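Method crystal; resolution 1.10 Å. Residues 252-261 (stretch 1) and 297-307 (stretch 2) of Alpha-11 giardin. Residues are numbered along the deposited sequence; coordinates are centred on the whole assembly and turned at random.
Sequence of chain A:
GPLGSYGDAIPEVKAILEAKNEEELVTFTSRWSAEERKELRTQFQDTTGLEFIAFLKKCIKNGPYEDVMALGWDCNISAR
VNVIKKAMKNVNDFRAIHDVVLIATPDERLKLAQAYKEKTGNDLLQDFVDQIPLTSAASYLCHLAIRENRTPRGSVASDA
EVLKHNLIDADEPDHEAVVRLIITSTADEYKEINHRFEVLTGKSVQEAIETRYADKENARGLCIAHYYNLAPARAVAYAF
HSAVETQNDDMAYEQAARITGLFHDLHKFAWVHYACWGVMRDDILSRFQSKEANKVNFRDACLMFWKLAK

Stretch 1 252-261: AYEQAARITG
Stretch 2 (297-307) NFRDACLMFWK

Two helices that run nearly parallel can be joined by one polar anchor set among apolar contacts, and alpha-11 giardin gives a compact example. Residues 252-261 lie within a longer helix; a second helix begins at Phe-298, its N-to-C direction 25° from the first. The axes approach to 10.1 Å, with Thr-260 CA and Cys-302 CA 6.6 Å apart in register. From 252 to 261 and from 298 to 304 the backbone is regular α-helix, phi near -60° and psi near -45°, held by i-to-i+4 bonds such as Thr-260 N to Ala-256 O (3.0 Å) and Cys-302 N to Phe-298 O (2.8 Å); psi rises to -30° at Phe-305, Trp-306 lies at -91/1, and Asn-297 before the helix is at -97/3. At Lys-307 phi turns positive (61/41) in a Schellman motif, with Lys-307 N bonded to Met-304 O at 3.1 Å.

The apolar contact centres on Phe-298, whose t rotamer (chi2 71°) carries its ring to the first helix. Phe-298 CZ lies 3.7 Å from Ala-256 CB, and Phe-298 CE1 lies 3.6 Å from Ala-257 CA; the short alanine side chains let the ring come this close to the backbone. Tyr-253 (m, chi2 70°) adds an oblique aromatic contact, CD2 to Phe-298 CD2 at 3.7 Å, with planes at 57° and centroids 5.6 Å apart, while its hydroxyl is hydrogen-bonded elsewhere in the structure.

The polar anchor is Thr-260, rotamer m. Trp-306 (m, chi2 109°) starts sideways, but its indole end reaches across, and NE1 donates to Thr-260 OG1 at 2.9 Å and 145°, near the ring plane. Thr-260 OG1 in turn donates to Ala-256 O at 2.7 Å, so one buried hydroxyl both accepts and donates.

Threonine also offers a methyl: Thr-260 CG2 packs 3.6 Å from Phe-305 CB (Phe-305 m, chi2 123°). Cys-302, in t, places SG 3.6 Å from Thr-260 OG1. Together the stretches bury 398 Å².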

# COMPACT_ATOMS: atom_id res chain seq x y z
N ALA A 252 9.21 5.99 7.69
CA ALA A 252 9.70 5.14 6.60
C ALA A 252 9.41 3.66 6.91
O ALA A 252 8.97 2.91 6.03
CB ALA A 252 11.18 5.34 6.45
N TYR A 253 9.66 3.24 8.14
CA TYR A 253 9.48 1.85 8.49
C TYR A 253 8.00 1.49 8.58
O TYR A 253 7.59 0.40 8.15
CB TYR A 253 10.15 1.51 9.83
CG TYR A 253 11.65 1.33 9.77
CD1 TYR A 253 12.50 2.44 9.55
CD2 TYR A 253 12.23 0.08 10.01
CE1 TYR A 253 13.88 2.29 9.52
CE2 TYR A 253 13.65 -0.07 9.99
CZ TYR A 253 14.44 1.05 9.77
OH TYR A 253 15.80 0.91 9.73
N GLU A 254 7.20 2.42 9.10
CA GLU A 254 5.75 2.22 9.13
C GLU A 254 5.18 1.99 7.74
O GLU A 254 4.40 1.05 7.51
CB GLU A 254 5.12 3.46 9.76
CG GLU A 254 3.65 3.54 9.77
CD GLU A 254 3.15 4.91 10.19
OE1 GLU A 254 3.87 5.93 10.01
OE2 GLU A 254 2.01 4.97 10.69
N GLN A 255 5.55 2.86 6.81
CA GLN A 255 5.07 2.75 5.43
C GLN A 255 5.58 1.47 4.77
O GLN A 255 4.81 0.71 4.13
CB GLN A 255 5.52 3.97 4.63
CG GLN A 255 4.87 5.25 5.09
CD GLN A 255 5.56 6.45 4.50
OE1 GLN A 255 6.09 6.40 3.38
NE2 GLN A 255 5.46 7.57 5.20
N ALA A 256 6.87 1.17 4.94
CA ALA A 256 7.43 -0.01 4.31
C ALA A 256 6.76 -1.28 4.86
O ALA A 256 6.55 -2.24 4.12
CB ALA A 256 8.92 -0.04 4.49
N ALA A 257 6.49 -1.30 6.17
CA ALA A 257 5.83 -2.44 6.79
C ALA A 257 4.44 -2.66 6.18
O ALA A 257 4.05 -3.79 5.86
CB ALA A 257 5.74 -2.26 8.29
N ARG A 258 3.67 -1.57 6.02
CA ARG A 258 2.33 -1.70 5.47
C ARG A 258 2.33 -2.15 4.01
O ARG A 258 1.57 -3.05 3.64
CB ARG A 258 1.61 -0.38 5.62
CG ARG A 258 0.24 -0.36 4.99
CD ARG A 258 -0.47 0.98 5.13
NE ARG A 258 0.21 2.07 4.45
CZ ARG A 258 0.79 3.10 5.06
NH1 ARG A 258 0.88 3.19 6.39
NH2 ARG A 258 1.31 4.05 4.31
N ILE A 259 3.15 -1.49 3.20
CA ILE A 259 3.25 -1.82 1.78
C ILE A 259 3.67 -3.28 1.61
O ILE A 259 3.09 -4.01 0.79
CB ILE A 259 4.22 -0.85 1.10
CG1 ILE A 259 3.67 0.57 1.14
CG2 ILE A 259 4.50 -1.31 -0.33
CD1 ILE A 259 4.72 1.65 0.97
N THR A 260 4.67 -3.71 2.37
CA THR A 260 5.10 -5.10 2.31
C THR A 260 4.00 -6.05 2.75
O THR A 260 3.71 -7.03 2.08
CB THR A 260 6.34 -5.28 3.23
OG1 THR A 260 7.41 -4.45 2.76
CG2 THR A 260 6.81 -6.69 3.25
N GLY A 261 3.39 -5.78 3.90
CA GLY A 261 2.37 -6.67 4.42
C GLY A 261 1.19 -6.83 3.47
O GLY A 261 0.67 -7.94 3.29
N ASN A 297 14.82 -6.10 13.37
CA ASN A 297 14.55 -7.26 12.53
C ASN A 297 13.63 -7.00 11.35
O ASN A 297 13.29 -7.93 10.60
CB ASN A 297 14.04 -8.43 13.37
CG ASN A 297 15.11 -8.91 14.33
OD1 ASN A 297 16.18 -9.32 13.91
ND2 ASN A 297 14.82 -8.86 15.61
N PHE A 298 13.22 -5.75 11.16
CA PHE A 298 12.32 -5.40 10.07
C PHE A 298 12.94 -5.71 8.71
O PHE A 298 12.27 -6.26 7.84
CB PHE A 298 11.90 -3.92 10.10
CG PHE A 298 11.09 -3.55 8.90
CD1 PHE A 298 9.78 -4.03 8.75
CD2 PHE A 298 11.66 -2.85 7.84
CE1 PHE A 298 9.06 -3.77 7.62
CE2 PHE A 298 10.92 -2.59 6.68
CZ PHE A 298 9.63 -3.07 6.58
N ARG A 299 14.22 -5.34 8.51
CA ARG A 299 14.86 -5.58 7.22
C ARG A 299 14.75 -7.04 6.78
O ARG A 299 14.40 -7.34 5.62
CB ARG A 299 16.33 -5.14 7.30
CG ARG A 299 17.21 -5.43 6.09
CD ARG A 299 18.66 -5.04 6.41
NE ARG A 299 19.28 -5.97 7.34
CZ ARG A 299 19.50 -5.72 8.63
NH1 ARG A 299 19.19 -4.54 9.16
NH2 ARG A 299 20.07 -6.65 9.40
N ASP A 300 15.05 -7.95 7.69
CA ASP A 300 14.99 -9.36 7.37
C ASP A 300 13.57 -9.85 7.11
O ASP A 300 13.34 -10.65 6.19
CB ASP A 300 15.65 -10.17 8.47
CG ASP A 300 17.17 -10.02 8.47
OD1 ASP A 300 17.76 -9.81 7.39
OD2 ASP A 300 17.77 -10.10 9.56
N ALA A 301 12.61 -9.34 7.87
CA ALA A 301 11.22 -9.66 7.60
C ALA A 301 10.81 -9.17 6.21
O ALA A 301 10.10 -9.88 5.49
CB ALA A 301 10.32 -9.04 8.65
N CYS A 302 11.21 -7.95 5.88
CA CYS A 302 10.87 -7.33 4.62
C CYS A 302 11.45 -8.13 3.45
O CYS A 302 10.75 -8.45 2.49
CB CYS A 302 11.39 -5.89 4.63
SG CYS A 302 10.96 -4.93 3.16
N LEU A 303 12.74 -8.46 3.52
CA LEU A 303 13.35 -9.29 2.47
C LEU A 303 12.63 -10.64 2.30
O LEU A 303 12.38 -11.12 1.18
CB LEU A 303 14.83 -9.51 2.77
CG LEU A 303 15.73 -8.28 2.67
CD1 LEU A 303 17.07 -8.64 3.29
CD2 LEU A 303 15.92 -7.76 1.24
N MET A 304 12.31 -11.26 3.43
CA MET A 304 11.59 -12.53 3.39
C MET A 304 10.25 -12.37 2.70
O MET A 304 9.92 -13.19 1.82
CB MET A 304 11.46 -13.12 4.80
CG MET A 304 10.70 -14.43 4.90
SD MET A 304 8.89 -14.26 4.90
CE MET A 304 8.64 -13.30 6.41
N PHE A 305 9.46 -11.37 3.08
CA PHE A 305 8.14 -11.26 2.48
C PHE A 305 8.20 -10.96 0.98
O PHE A 305 7.30 -11.39 0.23
CB PHE A 305 7.29 -10.21 3.20
CG PHE A 305 6.60 -10.70 4.44
CD1 PHE A 305 6.81 -10.07 5.68
CD2 PHE A 305 5.67 -11.73 4.37
CE1 PHE A 305 6.15 -10.52 6.82
CE2 PHE A 305 5.01 -12.21 5.51
CZ PHE A 305 5.24 -11.58 6.75
N TRP A 306 9.23 -10.27 0.53
CA TRP A 306 9.36 -9.95 -0.88
C TRP A 306 10.13 -11.00 -1.66
O TRP A 306 10.32 -10.85 -2.86
CB TRP A 306 10.05 -8.59 -1.05
CG TRP A 306 9.17 -7.45 -0.77
CD1 TRP A 306 9.21 -6.59 0.30
CD2 TRP A 306 8.08 -7.01 -1.59
NE1 TRP A 306 8.20 -5.66 0.20
CE2 TRP A 306 7.48 -5.92 -0.94
CE3 TRP A 306 7.54 -7.45 -2.81
CZ2 TRP A 306 6.37 -5.24 -1.48
CZ3 TRP A 306 6.44 -6.79 -3.34
CH2 TRP A 306 5.87 -5.71 -2.66
N LYS A 307 10.57 -12.07 -0.98
CA LYS A 307 11.34 -13.14 -1.68
C LYS A 307 12.62 -12.59 -2.28
O LYS A 307 13.04 -12.98 -3.38
CB LYS A 307 10.49 -13.92 -2.70
CG LYS A 307 9.35 -14.66 -2.04
CD LYS A 307 8.67 -15.60 -3.00
CE LYS A 307 7.62 -16.42 -2.28
NZ LYS A 307 6.86 -17.27 -3.24